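Local coordinates for protein tRNA (cytosine(72)-C(5))-methyltransferase (PDB 5ZVE) that methylates the C5 position of cytosine 72 in several tRNAs, with S-adenosyl-L-methionine as the methyl donor, at residues 17-20 / 21-25; 92-95 / 96-99; 118-121 / 122-125; 172-176 / 177-181. All coordinates share one frame; numbering follows the deposited sequence.

Contact 1 of 4, residues 17-20 / 21-25; sequences FGKE and EANKI
F17 meets I25 and E20 meets K24 in a local contact along the first two turns of helix 19-29, at its junction with helix 7-17. G18 sits between the two helices: it leaves the first with a positive phi of 95° and is the N-cap residue of the second. A CB on G18 would press on the carbonyl oxygen of F17, so its backbone angles suit glycine. From this cap the i to i+4 ladder starts, A22 N donating to G18 O at 2.9 Å. N23 N to K19 O and K24 N to E20 O, 3.1 Å for the latter, carry it on.

This is the N-terminal end of a helix in the ferredoxin-like domain of this RsmB/NOP-family enzyme. Its inward side has a CH-pi contact: the methyl CD1 of I25 lies over one face of the F17 ring, 4.1 Å from the centroid and 16° off the normal. H367, Y365 and L325 also touch I25.

On the outer side E20 and K24 run side by side. E20 has CG anti to the backbone N (chi1 -178°) and an extended chain, which brings OE2 to 3.2 Å from K24 NZ, a salt bridge whose hydrogen bond is weak. K24 NZ also makes a long ion pair with E21 OE2, at 3.6 Å, while E21 OE1 is hydrogen-bonded to H367. A leucine at K24 would probably leave E20 and E21, two neighbouring carboxylates, without the cation they share.

Contact 2 of 4, residues 92-95 / 96-99; sequences VANK and YAAE
The Y96 ring carries K95 CE over one face, with K95 NZ 4.0 Å from the centroid and 31° off the normal, an off-centre cation-pi contact; N94 OD1 lies at its edge, near the ring plane. The lysine reaches the ring by bending at chi3 and chi4, which turns its end back over CE1 and CZ.

This is an N-capped helix start inside the PUA domain, where strand 90-93 passes into helix 95-101. N94 is the N-cap residue. Its CG stands between the backbone N and the carbonyl carbon (chi1 68°), which brings OD1 to the N-H groups of the first turn, to accept from A97 N at 2.9 Å, with an N-H...O angle of 170°, and weakly from Y96 N. The same residue's O accepts from A98 N, so both N94 oxygens hold the helix start.

On the buried side the A93 methyl packs against A97 CB at 3.9 Å and against A98 CB, joining the end of the strand to the helix; L107 also touches A93 and A97. A water lies between the first turn and the acid four residues on, 3.3 Å from K95 O and 2.6 Å from E99 OE1.

Contact 3 of 4, residues 118-121 / 122-125; sequences NIKE and GDEV
Charge and hydrogen bonds join K120 to D123 round a type II beta turn from K120 to D123, which leads into strand 124-128 at the far end of the PUA domain. The turn is closed by D123 N, which donates to K120 O at 3.0 Å. A second bond runs the other way: K120 N gives its hydrogen to D123 OD2 at 2.9 Å and 166°, reaching the oxygen from above the carboxylate plane. The lysine side chain adds a salt bridge, K120 NZ standing 3.3 Å from D123 OD2, whose syn lone pair it uses; its bond to OD1 is weak. With CG set between the backbone N and the carbonyl carbon (chi1 49°), the lysine chain starts above the carboxylate plane, its CG beside OD2, and bends at chi4 to bring NZ round toward the two oxygens.

A water donates to both E121 O and D123 OD1, the latter at 2.6 Å. G122 has a phi of 91°, at which a CB would clash with E121 O.

The apolar contact is between I119 and V125, whose side chains cross at about a right angle; I119 CD1 comes to 3.9 Å from V125 CG1. V91 and P89 touch both residues.

An alanine at D123 would probably leave K120 N and the ammonium group without this acceptor, and the turn less firmly braced. OD2 takes two donors from one residue, backbone and side chain, and the paired ammonium is likely to favour the ionised aspartate.

Contact 4 of 4, residues 172-176 / 177-181; sequences KAFEK and GYFYP
A173 and F174, in the short helix 172-175, meet Y178 and F179 across a Schellman motif that ends the helix and turns the chain into strand 179-181, an outer strand of the antiparallel sheet that includes strand 35-40.

A173 works through both its carbonyl and its methyl. A173 O accepts from Y178 N at 3.0 Å, the wider bond of the motif, while CB touches Y178 CD2 and, at 3.9 Å, the edge of the F179 ring at CE2.

At F174 the O accepts from G177 N at 3.1 Å, the inner bond of the motif. The ring, with CG anti to the backbone N, turns its edge toward the face of F179 in an offset edge-to-face pair, centroids 5.7 Å apart and planes at 65°. F174 CE1 meets P181 CD at 3.9 Å, and R244 makes a cation-pi contact with the same phenylalanine. F179 is placed by a CG lying between its backbone N and carbonyl carbon (chi1 68°), which lays the ring against the helix end; L50, I38 and L168 also touch it.

K176 then lies alongside Y178, both side chains pointing the same way, with CB 4.0 Å from the ring centroid and 11° off the normal, a CH-pi contact over the face. G177 follows with a positive phi, favourable to glycine, and its O receives N41 ND2.

One water donates to F174 O and to F179 O, the latter at 2.6 Å, and sits over one face of the F174 ring, toward its rim.

How the contacts relate
All four contacts are local and hold places where the chain changes direction: contact 1 and contact 2 at helix starts, contact 4 at a helix end, contact 3 at a beta turn. Contacts 2 and 3 share one PUA sheet through neighbouring strands 90-93 and 124-128; the centres of the two contacts lie about 18 Å apart. Contact 3 lies farthest from the chain's centre, about 35 Å, and is polar, with one salt bridge and turn-closing hydrogen bonds; contact 4, at 18 Å, packs aromatic rings with three buried residues. Contact 1 combines an inward CH-pi contact with an outer salt-bridge network. Glycines with positive phi recur in contacts 1, 3 and 4, whereas contact 2 relies on an asparagine cap.

Contact 1 of 4, residues 17-20 / 21-25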
loop_
_atom_site.group_PDB
_atom_site.type_symbol
_atom_site.label_atom_id
_atom_site.label_comp_id
_atom_site.label_asym_id
_atom_site.label_seq_id
_atom_site.Cartn_x
_atom_site.Cartn_y
_atom_site.Cartn_z
ATOM N N PHE A 17 -19.414 8.725 6.450
ATOM C CA PHE A 17 -19.796 8.244 5.127
ATOM C C PHE A 17 -21.283 7.933 5.010
ATOM O O PHE A 17 -21.813 7.838 3.906
ATOM C CB PHE A 17 -19.001 6.982 4.768
ATOM C CG PHE A 17 -17.510 7.159 4.811
ATOM C CD1 PHE A 17 -16.876 8.038 3.951
ATOM C CD2 PHE A 17 -16.740 6.425 5.700
ATOM C CE1 PHE A 17 -15.504 8.194 3.984
ATOM C CE2 PHE A 17 -15.366 6.574 5.738
ATOM C CZ PHE A 17 -14.748 7.460 4.877
ATOM N N GLY A 18 -21.956 7.775 6.142
ATOM C CA GLY A 18 -23.319 7.278 6.123
ATOM C C GLY A 18 -23.297 5.781 6.355
ATOM O O GLY A 18 -22.345 5.118 5.953
ATOM N N LYS A 19 -24.331 5.251 7.004
ATOM C CA LYS A 19 -24.380 3.838 7.377
ATOM C C LYS A 19 -24.137 2.865 6.224
ATOM O O LYS A 19 -23.336 1.936 6.342
ATOM C CB LYS A 19 -25.738 3.509 7.994
ATOM C CG LYS A 19 -25.761 2.214 8.788
ATOM C CD LYS A 19 -27.166 1.900 9.260
ATOM C CE LYS A 19 -27.211 0.615 10.065
ATOM N NZ LYS A 19 -28.605 0.295 10.465
ATOM N N GLU A 20 -24.835 3.079 5.115
ATOM C CA GLU A 20 -24.753 2.170 3.982
ATOM C C GLU A 20 -23.345 2.117 3.404
ATOM O O GLU A 20 -22.757 1.041 3.285
ATOM C CB GLU A 20 -25.754 2.575 2.901
ATOM C CG GLU A 20 -25.762 1.642 1.707
ATOM C CD GLU A 20 -26.852 1.983 0.712
ATOM O OE1 GLU A 20 -27.325 3.142 0.720
ATOM O OE2 GLU A 20 -27.224 1.094 -0.087
ATOM N N GLU A 21 -22.808 3.279 3.051
ATOM C CA GLU A 21 -21.472 3.353 2.475
ATOM C C GLU A 21 -20.406 2.859 3.446
ATOM O O GLU A 21 -19.459 2.185 3.037
ATOM C CB GLU A 21 -21.165 4.782 2.032
ATOM C CG GLU A 21 -22.020 5.234 0.873
ATOM C CD GLU A 21 -21.652 4.526 -0.413
ATOM O OE1 GLU A 21 -20.530 4.754 -0.911
ATOM O OE2 GLU A 21 -22.476 3.731 -0.916
ATOM N N ALA A 22 -20.565 3.199 4.723
ATOM C CA ALA A 22 -19.645 2.749 5.763
ATOM C C ALA A 22 -19.594 1.227 5.832
ATOM O O ALA A 22 -18.525 0.641 6.006
ATOM C CB ALA A 22 -20.044 3.320 7.117
ATOM N N ASN A 23 -20.753 0.591 5.706
ATOM C CA ASN A 23 -20.823 -0.865 5.766
ATOM C C ASN A 23 -20.186 -1.510 4.539
ATOM O O ASN A 23 -19.535 -2.552 4.645
ATOM C CB ASN A 23 -22.275 -1.332 5.917
ATOM C CG ASN A 23 -22.778 -1.227 7.352
ATOM O OD1 ASN A 23 -22.011 -1.362 8.305
ATOM N ND2 ASN A 23 -24.073 -0.987 7.507
ATOM N N LYS A 24 -20.371 -0.883 3.379
ATOM C CA LYS A 24 -19.775 -1.367 2.132
ATOM C C LYS A 24 -18.259 -1.232 2.147
ATOM O O LYS A 24 -17.549 -2.076 1.610
ATOM C CB LYS A 24 -20.340 -0.613 0.926
ATOM C CG LYS A 24 -21.770 -0.968 0.568
ATOM C CD LYS A 24 -22.360 0.052 -0.395
ATOM C CE LYS A 24 -23.800 -0.287 -0.739
ATOM N NZ LYS A 24 -24.413 0.736 -1.629
ATOM N N ILE A 25 -17.770 -0.157 2.754
ATOM C CA ILE A 25 -16.337 0.100 2.825
ATOM C C ILE A 25 -15.662 -0.901 3.763
ATOM O O ILE A 25 -14.650 -1.512 3.416
ATOM C CB ILE A 25 -16.048 1.535 3.299
ATOM C CG1 ILE A 25 -16.294 2.529 2.163
ATOM C CG2 ILE A 25 -14.621 1.657 3.823
ATOM C CD1 ILE A 25 -16.662 3.923 2.636
#

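Contact 2 of 4, residues 92-95 / 96-99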
loop_
_atom_site.group_PDB
_atom_site.type_symbol
_atom_site.label_atom_id
_atom_site.label_comp_id
_atom_site.label_asym_id
_atom_site.label_seq_id
_atom_site.Cartn_x
_atom_site.Cartn_y
_atom_site.Cartn_z
ATOM N N VAL A 92 -2.939 -22.868 13.830
ATOM C CA VAL A 92 -3.036 -21.446 14.125
ATOM C C VAL A 92 -1.793 -20.727 13.620
ATOM O O VAL A 92 -0.682 -20.999 14.073
ATOM C CB VAL A 92 -3.209 -21.183 15.630
ATOM C CG1 VAL A 92 -3.481 -19.704 15.877
ATOM C CG2 VAL A 92 -4.335 -22.034 16.195
ATOM N N ALA A 93 -1.987 -19.817 12.668
ATOM C CA ALA A 93 -0.897 -19.011 12.134
ATOM C C ALA A 93 -0.827 -17.707 12.902
ATOM O O ALA A 93 -1.853 -17.197 13.343
ATOM C CB ALA A 93 -1.098 -18.749 10.644
ATOM N N ASN A 94 0.373 -17.168 13.082
ATOM C CA ASN A 94 0.480 -15.862 13.714
ATOM C C ASN A 94 -0.088 -14.784 12.795
ATOM O O ASN A 94 -0.358 -15.039 11.620
ATOM C CB ASN A 94 1.931 -15.549 14.123
ATOM C CG ASN A 94 2.872 -15.343 12.939
ATOM O OD1 ASN A 94 2.584 -14.597 12.002
ATOM N ND2 ASN A 94 4.027 -15.996 12.999
ATOM N N LYS A 95 -0.271 -13.592 13.351
ATOM C CA LYS A 95 -0.952 -12.488 12.685
ATOM C C LYS A 95 -0.421 -12.220 11.274
ATOM O O LYS A 95 -1.188 -11.981 10.341
ATOM C CB LYS A 95 -0.825 -11.225 13.546
ATOM C CG LYS A 95 -1.362 -9.963 12.913
ATOM C CD LYS A 95 -1.453 -8.834 13.935
ATOM C CE LYS A 95 -0.226 -7.941 13.889
ATOM N NZ LYS A 95 -0.044 -7.338 12.536
ATOM N N TYR A 96 0.897 -12.275 11.121
ATOM C CA TYR A 96 1.523 -11.934 9.853
ATOM C C TYR A 96 1.401 -13.066 8.833
ATOM O O TYR A 96 1.133 -12.824 7.657
ATOM C CB TYR A 96 2.991 -11.573 10.074
ATOM C CG TYR A 96 3.174 -10.427 11.042
ATOM C CD1 TYR A 96 3.072 -9.109 10.614
ATOM C CD2 TYR A 96 3.441 -10.660 12.386
ATOM C CE1 TYR A 96 3.233 -8.056 11.496
ATOM C CE2 TYR A 96 3.604 -9.611 13.274
ATOM C CZ TYR A 96 3.499 -8.314 12.823
ATOM O OH TYR A 96 3.661 -7.267 13.700
ATOM N N ALA A 97 1.601 -14.298 9.287
ATOM C CA ALA A 97 1.487 -15.460 8.410
ATOM C C ALA A 97 0.063 -15.623 7.894
ATOM O O ALA A 97 -0.152 -15.968 6.733
ATOM C CB ALA A 97 1.928 -16.720 9.142
ATOM N N ALA A 98 -0.903 -15.380 8.774
ATOM C CA ALA A 98 -2.314 -15.532 8.440
ATOM C C ALA A 98 -2.766 -14.606 7.313
ATOM O O ALA A 98 -3.563 -15.002 6.464
ATOM C CB ALA A 98 -3.158 -15.301 9.670
ATOM N N GLU A 99 -2.259 -13.374 7.308
ATOM C CA GLU A 99 -2.646 -12.392 6.298
ATOM C C GLU A 99 -2.117 -12.775 4.912
ATOM O O GLU A 99 -2.761 -12.510 3.898
ATOM C CB GLU A 99 -2.155 -10.992 6.689
ATOM C CG GLU A 99 -2.477 -9.909 5.663
ATOM C CD GLU A 99 -1.938 -8.539 6.048
ATOM O OE1 GLU A 99 -2.020 -8.180 7.241
ATOM O OE2 GLU A 99 -1.453 -7.810 5.154
HETATM O O HOH W 1 -2.627 -9.171 9.569
#

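Contact 3 of 4, residues 118-121 / 122-125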
loop_
_atom_site.group_PDB
_atom_site.type_symbol
_atom_site.label_atom_id
_atom_site.label_comp_id
_atom_site.label_asym_id
_atom_site.label_seq_id
_atom_site.Cartn_x
_atom_site.Cartn_y
_atom_site.Cartn_z
ATOM N N ASN A 118 -2.852 -33.867 16.724
ATOM C CA ASN A 118 -3.087 -35.065 15.917
ATOM C C ASN A 118 -2.559 -34.949 14.487
ATOM O O ASN A 118 -2.608 -35.911 13.718
ATOM C CB ASN A 118 -4.582 -35.389 15.868
ATOM C CG ASN A 118 -5.053 -36.173 17.075
ATOM O OD1 ASN A 118 -4.261 -36.812 17.767
ATOM N ND2 ASN A 118 -6.356 -36.135 17.329
ATOM N N ILE A 119 -2.041 -33.778 14.135
ATOM C CA ILE A 119 -1.688 -33.487 12.752
ATOM C C ILE A 119 -0.412 -34.196 12.290
ATOM O O ILE A 119 0.644 -34.073 12.911
ATOM C CB ILE A 119 -1.517 -31.976 12.544
ATOM C CG1 ILE A 119 -2.856 -31.264 12.744
ATOM C CG2 ILE A 119 -0.950 -31.688 11.162
ATOM C CD1 ILE A 119 -2.784 -29.765 12.545
ATOM N N LYS A 120 -0.523 -34.924 11.182
ATOM C CA LYS A 120 0.621 -35.582 10.562
ATOM C C LYS A 120 0.742 -35.159 9.096
ATOM O O LYS A 120 -0.231 -34.697 8.497
ATOM C CB LYS A 120 0.494 -37.103 10.694
ATOM C CG LYS A 120 -0.862 -37.643 10.275
ATOM C CD LYS A 120 -1.070 -39.089 10.696
ATOM C CE LYS A 120 -2.389 -39.638 10.153
ATOM N NZ LYS A 120 -3.576 -38.881 10.654
ATOM N N GLU A 121 1.941 -35.292 8.533
ATOM C CA GLU A 121 2.175 -34.973 7.128
ATOM C C GLU A 121 1.120 -35.614 6.232
ATOM O O GLU A 121 0.773 -36.775 6.417
ATOM C CB GLU A 121 3.570 -35.431 6.696
ATOM C CG GLU A 121 3.873 -35.167 5.226
ATOM C CD GLU A 121 5.338 -35.364 4.882
ATOM O OE1 GLU A 121 6.068 -35.962 5.704
ATOM O OE2 GLU A 121 5.757 -34.916 3.791
ATOM N N GLY A 122 0.599 -34.840 5.283
ATOM C CA GLY A 122 -0.437 -35.317 4.383
ATOM C C GLY A 122 -1.858 -35.083 4.862
ATOM O O GLY A 122 -2.805 -35.229 4.092
ATOM N N ASP A 123 -2.018 -34.718 6.132
ATOM C CA ASP A 123 -3.349 -34.431 6.660
ATOM C C ASP A 123 -3.916 -33.151 6.076
ATOM O O ASP A 123 -3.191 -32.186 5.846
ATOM C CB ASP A 123 -3.336 -34.314 8.184
ATOM C CG ASP A 123 -3.231 -35.655 8.875
ATOM O OD1 ASP A 123 -3.242 -36.698 8.182
ATOM O OD2 ASP A 123 -3.156 -35.659 10.123
ATOM N N GLU A 124 -5.219 -33.152 5.838
ATOM C CA GLU A 124 -5.915 -31.937 5.469
ATOM C C GLU A 124 -6.188 -31.117 6.731
ATOM O O GLU A 124 -6.697 -31.640 7.724
ATOM C CB GLU A 124 -7.217 -32.263 4.738
ATOM C CG GLU A 124 -7.880 -31.056 4.109
ATOM C CD GLU A 124 -9.222 -31.382 3.484
ATOM O OE1 GLU A 124 -9.470 -32.571 3.181
ATOM O OE2 GLU A 124 -10.031 -30.445 3.303
ATOM N N VAL A 125 -5.833 -29.834 6.693
ATOM C CA VAL A 125 -5.956 -28.964 7.860
ATOM C C VAL A 125 -6.574 -27.622 7.497
ATOM O O VAL A 125 -6.551 -27.196 6.339
ATOM C CB VAL A 125 -4.587 -28.700 8.545
ATOM C CG1 VAL A 125 -3.853 -30.001 8.850
ATOM C CG2 VAL A 125 -3.731 -27.774 7.699
HETATM O O HOH W 2 -1.561 -37.908 6.682
#

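Contact 4 of 4, residues 172-176 / 177-181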
loop_
_atom_site.group_PDB
_atom_site.type_symbol
_atom_site.label_atom_id
_atom_site.label_comp_id
_atom_site.label_asym_id
_atom_site.label_seq_id
_atom_site.Cartn_x
_atom_site.Cartn_y
_atom_site.Cartn_z
ATOM N N LYS A 172 11.682 -14.394 -12.017
ATOM C CA LYS A 172 12.912 -13.867 -12.593
ATOM C C LYS A 172 12.693 -12.420 -12.987
ATOM O O LYS A 172 13.579 -11.589 -12.836
ATOM C CB LYS A 172 13.350 -14.677 -13.818
ATOM C CG LYS A 172 13.612 -16.153 -13.559
ATOM C CD LYS A 172 14.046 -16.872 -14.837
ATOM C CE LYS A 172 14.147 -18.379 -14.623
ATOM N NZ LYS A 172 14.598 -19.116 -15.845
ATOM N N ALA A 173 11.497 -12.138 -13.494
ATOM C CA ALA A 173 11.122 -10.796 -13.915
ATOM C C ALA A 173 11.217 -9.801 -12.764
ATOM O O ALA A 173 11.594 -8.648 -12.961
ATOM C CB ALA A 173 9.716 -10.802 -14.496
ATOM N N PHE A 174 10.881 -10.253 -11.562
ATOM C CA PHE A 174 11.002 -9.406 -10.381
ATOM C C PHE A 174 12.467 -9.169 -10.038
ATOM O O PHE A 174 12.866 -8.052 -9.698
ATOM C CB PHE A 174 10.278 -10.028 -9.188
ATOM C CG PHE A 174 10.359 -9.202 -7.937
ATOM C CD1 PHE A 174 9.418 -8.222 -7.678
ATOM C CD2 PHE A 174 11.380 -9.400 -7.023
ATOM C CE1 PHE A 174 9.491 -7.458 -6.527
ATOM C CE2 PHE A 174 11.461 -8.640 -5.873
ATOM C CZ PHE A 174 10.515 -7.669 -5.623
ATOM N N GLU A 175 13.257 -10.237 -10.094
ATOM C CA GLU A 175 14.678 -10.161 -9.777
ATOM C C GLU A 175 15.444 -9.265 -10.751
ATOM O O GLU A 175 16.407 -8.601 -10.369
ATOM C CB GLU A 175 15.283 -11.567 -9.753
ATOM C CG GLU A 175 14.704 -12.459 -8.655
ATOM C CD GLU A 175 15.118 -13.918 -8.784
ATOM O OE1 GLU A 175 15.587 -14.317 -9.873
ATOM O OE2 GLU A 175 14.973 -14.667 -7.794
ATOM N N LYS A 176 15.003 -9.230 -12.003
ATOM C CA LYS A 176 15.671 -8.423 -13.016
ATOM C C LYS A 176 15.188 -6.969 -12.995
ATOM O O LYS A 176 15.622 -6.155 -13.809
ATOM C CB LYS A 176 15.470 -9.040 -14.407
ATOM C CG LYS A 176 16.001 -10.468 -14.513
ATOM C CD LYS A 176 16.436 -10.830 -15.923
ATOM C CE LYS A 176 15.430 -11.744 -16.605
ATOM N NZ LYS A 176 15.789 -12.009 -18.034
ATOM N N GLY A 177 14.290 -6.649 -12.067
ATOM C CA GLY A 177 13.849 -5.278 -11.873
ATOM C C GLY A 177 12.858 -4.791 -12.916
ATOM O O GLY A 177 12.767 -3.590 -13.181
ATOM N N TYR A 178 12.103 -5.716 -13.500
ATOM C CA TYR A 178 11.173 -5.380 -14.574
ATOM C C TYR A 178 9.911 -4.681 -14.074
ATOM O O TYR A 178 9.227 -4.006 -14.842
ATOM C CB TYR A 178 10.778 -6.637 -15.350
ATOM C CG TYR A 178 11.859 -7.182 -16.258
ATOM C CD1 TYR A 178 12.961 -6.409 -16.602
ATOM C CD2 TYR A 178 11.766 -8.464 -16.786
ATOM C CE1 TYR A 178 13.948 -6.902 -17.439
ATOM C CE2 TYR A 178 12.745 -8.965 -17.625
ATOM C CZ TYR A 178 13.833 -8.181 -17.947
ATOM O OH TYR A 178 14.810 -8.677 -18.778
ATOM N N PHE A 179 9.597 -4.844 -12.793
ATOM C CA PHE A 179 8.385 -4.246 -12.244
ATOM C C PHE A 179 8.448 -4.051 -10.735
ATOM O O PHE A 179 9.332 -4.574 -10.055
ATOM C CB PHE A 179 7.152 -5.091 -12.602
ATOM C CG PHE A 179 7.114 -6.434 -11.928
ATOM C CD1 PHE A 179 6.529 -6.588 -10.677
ATOM C CD2 PHE A 179 7.652 -7.549 -12.550
ATOM C CE1 PHE A 179 6.494 -7.828 -10.056
ATOM C CE2 PHE A 179 7.616 -8.789 -11.935
ATOM C CZ PHE A 179 7.037 -8.927 -10.688
ATOM N N TYR A 180 7.490 -3.287 -10.223
ATOM C CA TYR A 180 7.397 -3.009 -8.797
ATOM C C TYR A 180 5.934 -3.029 -8.373
ATOM O O TYR A 180 5.141 -2.200 -8.828
ATOM C CB TYR A 180 8.042 -1.661 -8.471
ATOM C CG TYR A 180 8.099 -1.349 -6.997
ATOM C CD1 TYR A 180 9.166 -1.782 -6.223
ATOM C CD2 TYR A 180 7.087 -0.626 -6.379
ATOM C CE1 TYR A 180 9.224 -1.504 -4.873
ATOM C CE2 TYR A 180 7.137 -0.346 -5.038
ATOM C CZ TYR A 180 8.207 -0.785 -4.285
ATOM O OH TYR A 180 8.262 -0.504 -2.941
ATOM N N PRO A 181 5.564 -3.993 -7.520
ATOM C CA PRO A 181 4.178 -4.088 -7.046
ATOM C C PRO A 181 3.775 -2.817 -6.300
ATOM O O PRO A 181 4.480 -2.388 -5.393
ATOM C CB PRO A 181 4.192 -5.313 -6.120
ATOM C CG PRO A 181 5.630 -5.601 -5.846
ATOM C CD PRO A 181 6.411 -5.081 -7.008
HETATM O O HOH W 3 11.415 -5.554 -8.912
#